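Local coordinates for ferripyochelin binding protein (PDB 3R3R), which is a zinc-binding, left-handed beta-helical protein of the gamma-class carbonic anhydrase family, named as a ferripyochelin binding protein though its role in the cell is not firmly established, at residues V68-H73 with M97-T102; V52-I57 with G81-I86; S113-G118 with S131-H136; V29-V34 with V47-V52. All coordinates share one frame; numbering follows the deposited sequence.

Interaction 1 of 4, residues V68-H73 with M97-T102; sequences VLHVTH and MLHGCT. With ZN (zinc ion), chain B.
His70 and His99 reach out side by side from the neighbouring parallel strands 68-70 and 97-99 to hold one zinc ion, His70 through ND1 (2.1 Å from the zinc) and His99 through NE2 (2.0 Å from the zinc). The paired positions put both side chains on one face of the sheet, and with each CG anti to its backbone N (chi1 -165° and -152°) both imidazoles reach the same metal. The ring planes meet obliquely at 78°, and the two ligand nitrogens converge because they share a metal. One face of the His99 ring lies over the carbonyl carbon of His70 and the N of Val71, while Thr72 OG1 sits at its edge. A second shell fixes the ring rotations: Asp117 OD2 hydrogen-bonds both His99 ND1 and Thr72 OG1, and Asp51 OD1 takes His70 NE2.

The tight side is the opposite face. Leu69 CG packs 4.1 Å from Leu98 CB, and these leucines run on into a buried core with Leu84, Ile86 and Val115. Between the faces, Leu98 N donates to Val68 O and His70 N to Leu98 O, both at 3.0 Å; Gly100 N continues the series to His70 O.

Away from the two rings the histidine face opens toward solvent. Partly exposed Met97 doubles back so that its CE comes 3.4 Å from Val68 O and meets Val68 CG1, the two side chains crossing at a slant. Three waters complete the zinc shell, the nearest being water 2 at 2.0 Å from the metal. Paired histidines from neighbouring strands of one sheet are characteristic of the gamma-class carbonic anhydrase zinc site, which in that family takes a third histidine from a neighbouring subunit.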
loop_
_atom_site.group_PDB
_atom_site.type_symbol
_atom_site.label_atom_id
_atom_site.label_comp_id
_atom_site.label_asym_id
_atom_site.label_seq_id
_atom_site.Cartn_x
_atom_site.Cartn_y
_atom_site.Cartn_z
ATOM N N VAL A 68 -6.812 0.348 -4.700
ATOM C CA VAL A 68 -6.178 0.629 -5.982
ATOM C C VAL A 68 -4.931 1.449 -5.724
ATOM O O VAL A 68 -4.997 2.467 -5.017
ATOM C CB VAL A 68 -7.122 1.375 -6.966
ATOM C CG1 VAL A 68 -6.354 1.793 -8.236
ATOM C CG2 VAL A 68 -8.323 0.489 -7.331
ATOM N N LEU A 69 -3.822 1.005 -6.320
ATOM C CA LEU A 69 -2.513 1.632 -6.165
ATOM C C LEU A 69 -2.008 2.016 -7.549
ATOM O O LEU A 69 -1.889 1.151 -8.433
ATOM C CB LEU A 69 -1.538 0.637 -5.521
ATOM C CG LEU A 69 -1.578 0.486 -3.992
ATOM C CD1 LEU A 69 -2.948 0.020 -3.481
ATOM C CD2 LEU A 69 -0.499 -0.475 -3.541
ATOM N N HIS A 70 -1.730 3.306 -7.744
ATOM C CA HIS A 70 -1.178 3.769 -9.010
ATOM C C HIS A 70 -0.171 4.903 -8.753
ATOM O O HIS A 70 0.181 5.188 -7.604
ATOM C CB HIS A 70 -2.305 4.154 -9.985
ATOM C CG HIS A 70 -1.855 4.296 -11.410
ATOM N ND1 HIS A 70 -2.201 5.368 -12.207
ATOM C CD2 HIS A 70 -1.068 3.498 -12.175
ATOM C CE1 HIS A 70 -1.655 5.220 -13.401
ATOM N NE2 HIS A 70 -0.964 4.094 -13.409
ATOM N N VAL A 71 0.311 5.497 -9.842
ATOM C CA VAL A 71 1.515 6.316 -9.856
ATOM C C VAL A 71 1.385 7.362 -10.965
ATOM O O VAL A 71 0.552 7.205 -11.869
ATOM C CB VAL A 71 2.752 5.436 -10.153
ATOM C CG1 VAL A 71 3.091 4.552 -8.950
ATOM C CG2 VAL A 71 2.552 4.586 -11.429
ATOM N N THR A 72 2.200 8.417 -10.905
ATOM C CA THR A 72 2.209 9.439 -11.946
ATOM C C THR A 72 3.428 9.263 -12.853
ATOM O O THR A 72 4.547 8.981 -12.398
ATOM C CB THR A 72 2.153 10.860 -11.322
ATOM O OG1 THR A 72 0.857 11.031 -10.734
ATOM C CG2 THR A 72 2.336 11.960 -12.369
ATOM N N HIS A 73 3.187 9.417 -14.148
ATOM C CA HIS A 73 4.200 9.243 -15.181
ATOM C C HIS A 73 5.293 10.299 -15.131
ATOM O O HIS A 73 5.152 11.363 -14.501
ATOM C CB HIS A 73 3.514 9.243 -16.554
ATOM C CG HIS A 73 3.120 10.604 -17.046
ATOM N ND1 HIS A 73 2.055 11.306 -16.519
ATOM C CD2 HIS A 73 3.631 11.377 -18.034
ATOM C CE1 HIS A 73 1.933 12.457 -17.159
ATOM N NE2 HIS A 73 2.886 12.531 -18.070
ATOM N N MET A 97 -7.262 4.187 -1.767
ATOM C CA MET A 97 -6.675 4.697 -2.998
ATOM C C MET A 97 -5.321 5.307 -2.674
ATOM O O MET A 97 -5.266 6.313 -1.945
ATOM C CB MET A 97 -7.597 5.805 -3.521
ATOM C CG MET A 97 -7.134 6.474 -4.805
ATOM S SD MET A 97 -7.246 5.396 -6.236
ATOM C CE MET A 97 -5.534 5.332 -6.765
ATOM N N LEU A 98 -4.241 4.717 -3.187
ATOM C CA LEU A 98 -2.890 5.279 -2.999
ATOM C C LEU A 98 -2.363 5.684 -4.346
ATOM O O LEU A 98 -2.375 4.869 -5.278
ATOM C CB LEU A 98 -1.931 4.245 -2.400
ATOM C CG LEU A 98 -2.286 3.706 -1.007
ATOM C CD1 LEU A 98 -1.207 2.711 -0.549
ATOM C CD2 LEU A 98 -2.496 4.813 0.004
ATOM N N HIS A 99 -1.879 6.912 -4.463
ATOM C CA HIS A 99 -1.411 7.391 -5.754
ATOM C C HIS A 99 -0.112 8.161 -5.573
ATOM O O HIS A 99 -0.118 9.267 -5.036
ATOM C CB HIS A 99 -2.450 8.293 -6.434
ATOM C CG HIS A 99 -2.371 8.264 -7.933
ATOM N ND1 HIS A 99 -1.461 9.004 -8.655
ATOM C CD2 HIS A 99 -3.054 7.523 -8.839
ATOM C CE1 HIS A 99 -1.610 8.735 -9.943
ATOM N NE2 HIS A 99 -2.586 7.856 -10.085
ATOM N N GLY A 100 1.006 7.587 -6.014
ATOM C CA GLY A 100 2.254 8.323 -6.117
ATOM C C GLY A 100 2.798 8.900 -4.824
ATOM O O GLY A 100 3.500 9.908 -4.849
ATOM N N CYS A 101 2.524 8.246 -3.702
ATOM C CA CYS A 101 2.899 8.761 -2.393
ATOM C C CYS A 101 4.010 7.913 -1.768
ATOM O O CYS A 101 4.407 6.877 -2.331
ATOM C CB CYS A 101 1.669 8.820 -1.486
ATOM S SG CYS A 101 0.792 7.231 -1.320
ATOM N N THR A 102 4.511 8.372 -0.624
ATOM C CA THR A 102 5.516 7.640 0.134
ATOM C C THR A 102 4.961 7.378 1.519
ATOM O O THR A 102 4.508 8.308 2.199
ATOM C CB THR A 102 6.805 8.465 0.255
ATOM O OG1 THR A 102 7.296 8.714 -1.057
ATOM C CG2 THR A 102 7.890 7.729 1.061
HETATM ZN ZN ZN B . -3.340 7.111 -11.801
HETATM O O HOH W 1 -1.798 8.496 -12.793
HETATM O O HOH W 2 -3.815 7.682 -13.644
HETATM O O HOH W 3 -4.313 9.206 -11.613
#

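Interaction 2 of 4, residues V52-I57 with G81-I86; sequences VNYVAI and GNPLII
Tyr54 lays one face of its ring over Pro83: CB of the proline is 3.7 Å from the Tyr54 ring centroid and 18° off the ring normal, a CH-pi contact. The ring gets there because CG lies between the backbone N and the carbonyl carbon (chi1 73°), and Arg35 makes a cation-pi contact with it. The phenol end crosses Ile85 obliquely, OH coming close to CD1.

Beyond the ring, the strands 54-57 and 84-86 run parallel and satisfy each other. Leu84 N donates to Tyr54 O, Ala56 N to Leu84 O, and Ile86 N to Ala56 O, with N-to-O distances of 2.8 to 3.0 Å. Val55 and Ile57 turn their backbone groups the other way and bond to the strand 34-36 side of the sheet, at Asp33, Arg35 and Ala37. On the inward face Val55 CG1 lies 3.9 Å from Leu84 CD2, and Ile57 CG1 lies 4.1 Å from Ile86 CD1, an apolar layer shared with Ile48, Leu69 and Leu98.

At the corner before the strand, Asn53 serves both ends of its buried amide. OD1 accepts Tyr54 N at 3.0 Å on an in-plane lone pair, while ND2 donates to the backbone oxygens of Thr72 and His80. ND2 lies so close to Gly81 CA (3.5 Å) that a beta carbon on Gly81 would collide with it. Pro83 has no N-H to place, and its CB fits between Tyr54 O, Asn53 OD1 and the ring. The chemistry implies that one amide ties the corner of 52-57 to both ends of the 73-80 loop, while three backbone bonds join the two strands themselves.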
loop_
_atom_site.group_PDB
_atom_site.type_symbol
_atom_site.label_atom_id
_atom_site.label_comp_id
_atom_site.label_asym_id
_atom_site.label_seq_id
_atom_site.Cartn_x
_atom_site.Cartn_y
_atom_site.Cartn_z
ATOM N N VAL A 52 3.549 3.278 -15.582
ATOM C CA VAL A 52 4.222 4.534 -15.892
ATOM C C VAL A 52 5.209 4.943 -14.800
ATOM O O VAL A 52 5.932 5.905 -14.940
ATOM C CB VAL A 52 3.224 5.660 -16.210
ATOM C CG1 VAL A 52 2.358 5.259 -17.366
ATOM C CG2 VAL A 52 2.373 5.998 -14.990
ATOM N N ASN A 53 5.205 4.198 -13.703
ATOM C CA ASN A 53 6.209 4.372 -12.660
ATOM C C ASN A 53 6.182 3.125 -11.777
ATOM O O ASN A 53 5.289 2.287 -11.933
ATOM C CB ASN A 53 5.960 5.648 -11.863
ATOM C CG ASN A 53 7.233 6.389 -11.554
ATOM O OD1 ASN A 53 8.245 5.786 -11.176
ATOM N ND2 ASN A 53 7.194 7.708 -11.701
ATOM N N TYR A 54 7.162 2.977 -10.889
ATOM C CA TYR A 54 7.238 1.762 -10.086
ATOM C C TYR A 54 6.448 1.865 -8.791
ATOM O O TYR A 54 6.134 2.969 -8.300
ATOM C CB TYR A 54 8.692 1.371 -9.788
ATOM C CG TYR A 54 9.406 2.231 -8.776
ATOM C CD1 TYR A 54 9.379 1.904 -7.431
ATOM C CD2 TYR A 54 10.127 3.362 -9.163
ATOM C CE1 TYR A 54 10.037 2.663 -6.490
ATOM C CE2 TYR A 54 10.800 4.147 -8.215
ATOM C CZ TYR A 54 10.741 3.780 -6.875
ATOM O OH TYR A 54 11.384 4.515 -5.904
ATOM N N VAL A 55 6.145 0.686 -8.243
ATOM C CA VAL A 55 5.521 0.522 -6.936
ATOM C C VAL A 55 6.414 -0.411 -6.121
ATOM O O VAL A 55 6.742 -1.502 -6.586
ATOM C CB VAL A 55 4.117 -0.102 -7.073
ATOM C CG1 VAL A 55 3.510 -0.303 -5.694
ATOM C CG2 VAL A 55 3.215 0.777 -7.940
ATOM N N ALA A 56 6.843 0.034 -4.940
ATOM C CA ALA A 56 7.679 -0.793 -4.058
ATOM C C ALA A 56 6.960 -0.952 -2.736
ATOM O O ALA A 56 6.574 0.050 -2.122
ATOM C CB ALA A 56 9.072 -0.168 -3.854
ATOM N N ILE A 57 6.743 -2.199 -2.318
ATOM C CA ILE A 57 6.003 -2.488 -1.096
ATOM C C ILE A 57 6.879 -3.322 -0.169
ATOM O O ILE A 57 7.318 -4.404 -0.539
ATOM C CB ILE A 57 4.657 -3.183 -1.388
ATOM C CG1 ILE A 57 3.838 -2.357 -2.394
ATOM C CG2 ILE A 57 3.886 -3.364 -0.093
ATOM C CD1 ILE A 57 2.450 -2.912 -2.710
ATOM N N GLY A 81 8.537 11.594 -12.120
ATOM C CA GLY A 81 7.149 11.225 -11.894
ATOM C C GLY A 81 6.882 11.094 -10.397
ATOM O O GLY A 81 7.564 11.703 -9.570
ATOM N N ASN A 82 5.865 10.314 -10.043
ATOM C CA ASN A 82 5.572 10.006 -8.636
ATOM C C ASN A 82 5.387 8.513 -8.493
ATOM O O ASN A 82 4.305 7.998 -8.764
ATOM C CB ASN A 82 4.346 10.762 -8.122
ATOM C CG ASN A 82 4.526 12.267 -8.208
ATOM O OD1 ASN A 82 5.044 12.897 -7.276
ATOM N ND2 ASN A 82 4.104 12.849 -9.307
ATOM N N PRO A 83 6.452 7.809 -8.091
ATOM C CA PRO A 83 6.312 6.376 -7.831
ATOM C C PRO A 83 5.577 6.192 -6.504
ATOM O O PRO A 83 5.334 7.164 -5.780
ATOM C CB PRO A 83 7.769 5.902 -7.707
ATOM C CG PRO A 83 8.481 7.114 -7.140
ATOM C CD PRO A 83 7.809 8.310 -7.786
ATOM N N LEU A 84 5.238 4.950 -6.192
ATOM C CA LEU A 84 4.538 4.635 -4.962
ATOM C C LEU A 84 5.464 3.793 -4.104
ATOM O O LEU A 84 5.848 2.682 -4.508
ATOM C CB LEU A 84 3.256 3.871 -5.295
ATOM C CG LEU A 84 2.440 3.368 -4.096
ATOM C CD1 LEU A 84 2.049 4.497 -3.137
ATOM C CD2 LEU A 84 1.196 2.662 -4.625
ATOM N N ILE A 85 5.817 4.317 -2.933
ATOM C CA ILE A 85 6.787 3.667 -2.063
ATOM C C ILE A 85 6.108 3.421 -0.736
ATOM O O ILE A 85 5.623 4.362 -0.119
ATOM C CB ILE A 85 8.013 4.569 -1.856
ATOM C CG1 ILE A 85 8.734 4.798 -3.191
ATOM C CG2 ILE A 85 8.953 3.946 -0.813
ATOM C CD1 ILE A 85 9.731 5.973 -3.197
ATOM N N ILE A 86 6.052 2.161 -0.316
ATOM C CA ILE A 86 5.370 1.788 0.919
ATOM C C ILE A 86 6.344 0.955 1.745
ATOM O O ILE A 86 6.969 0.029 1.220
ATOM C CB ILE A 86 4.083 0.963 0.638
ATOM C CG1 ILE A 86 3.134 1.723 -0.293
ATOM C CG2 ILE A 86 3.379 0.540 1.949
ATOM C CD1 ILE A 86 1.955 0.891 -0.749
#

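Interaction 3 of 4, residues S113-G118 with S131-H136; sequences SIVLDG and SLVPQH
Ser113 to Gly118 and Ser131 to His136 run parallel, 2° apart end to end, as successive turns of the left-handed beta-helix, with strands 114-115 and 132-133 paired through Ile114 N to Ser131 O (2.8 Å), Val133 N to Ile114 O (2.8 Å) and Leu116 N to Val133 O. Both segments belong to the hexapeptide-repeat region of this fold. Ser113 starts the pairing from its side chain: OG lies beside its own backbone N (chi1 -65°) and accepts Ser131 N at 3.1 Å. The hydroxyl of Ser113 is also bonded to Gly110 O, and that of Ser131 to Gly128 O and Gly147 N.

Inside the coil, Val115 and Val133 hold the same pose, each with CG1 anti to its backbone N, and lie side by side with Val115 CG1 4.0 Å from Val133 CB. On the outer face the CD1 atoms of Ile114 and Leu132 touch. Leu116 points at the other turn, its CB resting 3.7 Å from Gln135 CG.

At the corner that follows, the partners become polar. Gln135, extended beyond CG, offers NE2 to Asp117 OD1; this bond is weak, and doubtful as well because Asp117 was modelled in two conformers. The other carboxylate oxygen of Asp117 faces the zinc site, placing this turn in the second shell of the metal. Asp117 O accepts His136 N at 3.0 Å and lies over the centre of the imidazole of His136. Past it, water 4 donates to both Gly118 O, 3.1 Å away, and His136 O, 2.9 Å away.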
loop_
_atom_site.group_PDB
_atom_site.type_symbol
_atom_site.label_atom_id
_atom_site.label_comp_id
_atom_site.label_asym_id
_atom_site.label_seq_id
_atom_site.Cartn_x
_atom_site.Cartn_y
_atom_site.Cartn_z
ATOM N N SER A 113 -9.752 5.516 2.611
ATOM C CA SER A 113 -8.978 6.747 2.489
ATOM C C SER A 113 -8.334 6.909 1.118
ATOM O O SER A 113 -8.245 5.957 0.346
ATOM C CB SER A 113 -7.881 6.797 3.557
ATOM O OG SER A 113 -8.428 6.870 4.862
ATOM N N ILE A 114 -7.892 8.138 0.845
ATOM C CA ILE A 114 -7.220 8.511 -0.394
ATOM C C ILE A 114 -5.926 9.226 -0.010
ATOM O O ILE A 114 -5.961 10.157 0.802
ATOM C CB ILE A 114 -8.093 9.477 -1.236
ATOM C CG1 ILE A 114 -9.441 8.827 -1.580
ATOM C CG2 ILE A 114 -7.311 9.945 -2.478
ATOM C CD1 ILE A 114 -10.463 9.797 -2.157
ATOM N N VAL A 115 -4.799 8.805 -0.593
ATOM C CA VAL A 115 -3.506 9.454 -0.346
ATOM C C VAL A 115 -2.914 9.814 -1.700
ATOM O O VAL A 115 -2.745 8.929 -2.544
ATOM C CB VAL A 115 -2.531 8.538 0.447
ATOM C CG1 VAL A 115 -1.243 9.303 0.753
ATOM C CG2 VAL A 115 -3.190 8.010 1.731
ATOM N N LEU A 116 -2.617 11.100 -1.906
ATOM C CA LEU A 116 -2.283 11.595 -3.242
ATOM C C LEU A 116 -0.788 11.835 -3.487
ATOM O O LEU A 116 0.056 11.659 -2.607
ATOM C CB LEU A 116 -3.098 12.858 -3.530
ATOM C CG LEU A 116 -4.620 12.670 -3.477
ATOM C CD1 LEU A 116 -5.297 14.029 -3.665
ATOM C CD2 LEU A 116 -5.094 11.652 -4.532
ATOM N N ASP A 117 -0.480 12.247 -4.707
ATOM C CA ASP A 117 0.911 12.242 -5.130
ATOM C C ASP A 117 1.804 13.165 -4.334
ATOM O O ASP A 117 1.446 14.301 -4.001
ATOM C CB ASP A 117 1.014 12.578 -6.613
ATOM C CG ASP A 117 0.093 11.744 -7.430
ATOM O OD1 ASP A 117 -1.110 11.997 -7.333
ATOM O OD2 ASP A 117 0.555 10.806 -8.111
ATOM N N GLY A 118 2.996 12.653 -4.038
ATOM C CA GLY A 118 3.984 13.424 -3.314
ATOM C C GLY A 118 3.720 13.524 -1.825
ATOM O O GLY A 118 4.530 14.087 -1.094
ATOM N N SER A 131 -10.425 9.206 5.072
ATOM C CA SER A 131 -9.647 10.444 5.033
ATOM C C SER A 131 -9.095 10.753 3.647
ATOM O O SER A 131 -9.067 9.886 2.763
ATOM C CB SER A 131 -8.474 10.319 5.994
ATOM O OG SER A 131 -8.911 10.234 7.344
ATOM N N LEU A 132 -8.645 11.984 3.471
ATOM C CA LEU A 132 -7.976 12.372 2.240
ATOM C C LEU A 132 -6.686 13.101 2.605
ATOM O O LEU A 132 -6.725 14.097 3.308
ATOM C CB LEU A 132 -8.893 13.241 1.366
ATOM C CG LEU A 132 -8.316 13.556 -0.018
ATOM C CD1 LEU A 132 -9.414 13.716 -1.051
ATOM C CD2 LEU A 132 -7.491 14.777 0.084
ATOM N N VAL A 133 -5.568 12.597 2.097
ATOM C CA VAL A 133 -4.269 13.226 2.310
ATOM C C VAL A 133 -3.880 13.899 0.998
ATOM O O VAL A 133 -3.626 13.209 0.012
ATOM C CB VAL A 133 -3.200 12.192 2.711
ATOM C CG1 VAL A 133 -1.862 12.869 2.927
ATOM C CG2 VAL A 133 -3.629 11.382 3.945
ATOM N N PRO A 134 -3.881 15.250 0.971
ATOM C CA PRO A 134 -3.600 16.012 -0.254
ATOM C C PRO A 134 -2.215 15.789 -0.840
ATOM O O PRO A 134 -1.304 15.296 -0.164
ATOM C CB PRO A 134 -3.705 17.472 0.212
ATOM C CG PRO A 134 -4.672 17.432 1.286
ATOM C CD PRO A 134 -4.391 16.137 2.034
ATOM N N GLN A 135 -2.055 16.188 -2.098
ATOM C CA GLN A 135 -0.745 16.132 -2.741
ATOM C C GLN A 135 0.289 16.884 -1.920
ATOM O O GLN A 135 0.013 17.977 -1.412
ATOM C CB GLN A 135 -0.776 16.725 -4.153
ATOM C CG GLN A 135 -1.488 15.817 -5.134
ATOM C CD GLN A 135 -1.345 16.284 -6.578
ATOM O OE1 GLN A 135 -1.181 17.473 -6.836
ATOM N NE2 GLN A 135 -1.409 15.349 -7.523
ATOM N N HIS A 136 1.468 16.282 -1.789
ATOM C CA HIS A 136 2.632 16.909 -1.163
ATOM C C HIS A 136 2.514 17.121 0.334
ATOM O O HIS A 136 3.409 17.693 0.934
ATOM C CB HIS A 136 3.009 18.212 -1.880
ATOM C CG HIS A 136 3.173 18.026 -3.350
ATOM N ND1 HIS A 136 4.160 17.224 -3.884
ATOM C CD2 HIS A 136 2.432 18.461 -4.394
ATOM C CE1 HIS A 136 4.033 17.194 -5.199
ATOM N NE2 HIS A 136 2.990 17.933 -5.534
HETATM O O HOH W 4 5.537 15.721 1.334
#

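Interaction 4 of 4, residues V29-V34 with V47-V52; sequences VVIGDV and VIRGDV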
loop_
_atom_site.group_PDB
_atom_site.type_symbol
_atom_site.label_atom_id
_atom_site.label_comp_id
_atom_site.label_asym_id
_atom_site.label_seq_id
_atom_site.Cartn_x
_atom_site.Cartn_y
_atom_site.Cartn_z
ATOM N N VAL A 29 -4.961 -7.879 -9.504
ATOM C CA VAL A 29 -4.325 -7.557 -10.772
ATOM C C VAL A 29 -3.083 -6.743 -10.441
ATOM O O VAL A 29 -3.185 -5.643 -9.876
ATOM C CB VAL A 29 -5.277 -6.754 -11.690
ATOM C CG1 VAL A 29 -4.567 -6.353 -12.979
ATOM C CG2 VAL A 29 -6.574 -7.550 -11.985
ATOM N N VAL A 30 -1.911 -7.294 -10.762
ATOM C CA VAL A 30 -0.639 -6.675 -10.424
ATOM C C VAL A 30 0.183 -6.549 -11.698
ATOM O O VAL A 30 0.565 -7.552 -12.287
ATOM C CB VAL A 30 0.099 -7.503 -9.347
ATOM C CG1 VAL A 30 1.451 -6.867 -9.001
ATOM C CG2 VAL A 30 -0.791 -7.649 -8.114
ATOM N N ILE A 31 0.425 -5.314 -12.127
ATOM C CA ILE A 31 0.969 -5.031 -13.450
ATOM C C ILE A 31 2.301 -4.303 -13.381
ATOM O O ILE A 31 2.445 -3.301 -12.680
ATOM C CB ILE A 31 -0.013 -4.124 -14.228
ATOM C CG1 ILE A 31 -1.356 -4.824 -14.446
ATOM C CG2 ILE A 31 0.582 -3.656 -15.556
ATOM C CD1 ILE A 31 -2.492 -3.868 -14.754
ATOM N N GLY A 32 3.269 -4.776 -14.155
ATOM C CA GLY A 32 4.463 -3.989 -14.383
ATOM C C GLY A 32 5.471 -4.051 -13.259
ATOM O O GLY A 32 5.704 -5.113 -12.665
ATOM N N ASP A 33 6.072 -2.899 -12.976
ATOM C CA ASP A 33 7.195 -2.838 -12.052
ATOM C C ASP A 33 6.668 -2.675 -10.623
ATOM O O ASP A 33 6.682 -1.568 -10.048
ATOM C CB ASP A 33 8.138 -1.702 -12.433
ATOM C CG ASP A 33 9.461 -1.756 -11.686
ATOM O OD1 ASP A 33 9.652 -2.654 -10.832
ATOM O OD2 ASP A 33 10.310 -0.881 -11.970
ATOM N N VAL A 34 6.176 -3.789 -10.081
ATOM C CA VAL A 34 5.652 -3.856 -8.723
ATOM C C VAL A 34 6.557 -4.805 -7.968
ATOM O O VAL A 34 6.703 -5.973 -8.338
ATOM C CB VAL A 34 4.206 -4.364 -8.695
ATOM C CG1 VAL A 34 3.708 -4.497 -7.261
ATOM C CG2 VAL A 34 3.306 -3.409 -9.499
ATOM N N VAL A 47 -6.065 -3.710 -7.312
ATOM C CA VAL A 47 -5.243 -3.408 -8.488
ATOM C C VAL A 47 -3.975 -2.694 -8.055
ATOM O O VAL A 47 -4.047 -1.702 -7.323
ATOM C CB VAL A 47 -5.960 -2.474 -9.482
ATOM C CG1 VAL A 47 -5.103 -2.281 -10.739
ATOM C CG2 VAL A 47 -7.339 -3.024 -9.858
ATOM N N ILE A 48 -2.815 -3.181 -8.503
ATOM C CA ILE A 48 -1.547 -2.474 -8.298
ATOM C C ILE A 48 -0.945 -2.308 -9.677
ATOM O O ILE A 48 -0.560 -3.296 -10.296
ATOM C CB ILE A 48 -0.568 -3.226 -7.381
ATOM C CG1 ILE A 48 -1.278 -3.672 -6.094
ATOM C CG2 ILE A 48 0.627 -2.329 -7.079
ATOM C CD1 ILE A 48 -0.406 -4.430 -5.101
ATOM N N ARG A 49 -0.888 -1.073 -10.174
ATOM C CA ARG A 49 -0.495 -0.831 -11.552
ATOM C C ARG A 49 0.787 -0.004 -11.599
ATOM O O ARG A 49 0.755 1.218 -11.427
ATOM C CB ARG A 49 -1.654 -0.183 -12.325
ATOM C CG ARG A 49 -1.378 -0.009 -13.815
ATOM C CD ARG A 49 -2.644 -0.005 -14.675
ATOM N NE ARG A 49 -3.604 1.070 -14.387
ATOM C CZ ARG A 49 -3.574 2.301 -14.911
ATOM N NH1 ARG A 49 -4.539 3.176 -14.617
ATOM N NH2 ARG A 49 -2.598 2.667 -15.745
ATOM N N GLY A 50 1.910 -0.689 -11.767
ATOM C CA GLY A 50 3.212 -0.040 -11.821
ATOM C C GLY A 50 3.698 0.087 -13.251
ATOM O O GLY A 50 4.760 -0.429 -13.598
ATOM N N ASP A 51 2.920 0.758 -14.086
ATOM C CA ASP A 51 3.284 0.863 -15.493
ATOM C C ASP A 51 4.097 2.104 -15.837
ATOM O O ASP A 51 5.240 1.984 -16.259
ATOM C CB ASP A 51 2.042 0.706 -16.409
ATOM C CG ASP A 51 0.840 1.587 -16.003
ATOM O OD1 ASP A 51 0.940 2.483 -15.156
ATOM O OD2 ASP A 51 -0.224 1.348 -16.589
ATOM N N VAL A 52 3.549 3.278 -15.582
ATOM C CA VAL A 52 4.222 4.534 -15.892
ATOM C C VAL A 52 5.209 4.943 -14.800
ATOM O O VAL A 52 5.932 5.905 -14.940
ATOM C CB VAL A 52 3.224 5.660 -16.210
ATOM C CG1 VAL A 52 2.358 5.259 -17.366
ATOM C CG2 VAL A 52 2.373 5.998 -14.990
#
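Val29 opens the first segment beside Val47, its carbonyl oxygen taking Ile48 N at 2.8 Å with the CA-H of Val47 leaning on the same oxygen. Val30 faces the interior, where its CG2 comes within 4.4 Å of Ile48 CD1. Ile31 returns to the outer face and pairs twice through its backbone: its N donates to Ile48 O at 2.9 Å, and its O accepts Gly50 N at 2.8 Å. Its side chain runs alongside that of Arg49, CD1 lying 3.9 Å from Arg49 CD.

The two strands, 29-31 and 47-50, lie on successive coils in one of the three faces of the left-handed beta-helix, and Gly32 stands where the chain turns the corner out of this sheet. Its positive phi (80°) suits a residue without a side chain, and a beta carbon here would clash with Gly50 O. Asp33 follows as the centre of an inverse gamma turn. Its N still donates to Gly50 O at 2.9 Å, but tilted 27° from the carbonyl plane as the chain turns away, while its carboxylate leads off to a salt bridge with Arg35. Val34 then points back at the second strand and crosses Ile48 at about a right angle; both methyls of Val34 meet Ile48 CG2, at 3.8 Å from Val34 CG1 and CG2 alike, and Val34 CG2 also covers the N of Gly50.

Across from the corner, Arg49 bends at chi3 (61°) to bring NH2 within 2.8 Å of Asp51 OD2, in the guanidinium plane and on the syn lone pair of that oxygen. The other carboxylate oxygen, Asp51 OD1, accepts Val52 N on its anti side and also faces the zinc site.

How the interactions relate
Interactions 1, 3 and 4 join neighbouring strands of one sheet, 29-31 with 47-50, 68-70 with 97-99 and 114-115 with 132-133, whereas interaction 2 pairs strands of a second sheet. The first and second interactions touch through backbone bonds between Thr72 and Asn82 and between Cys101 and Ile85. Every contact has a buried inner face; interaction 2 is the most buried overall, while interaction 3 reaches the exposed Gln135 and His136. All four use parallel backbone pairing, and their polar extras differ: zinc in 1, an amide in 2, carboxylates in 3 and 4. Those last two do not touch, yet they flank the zinc site and each probably lends it a second-shell carboxylate.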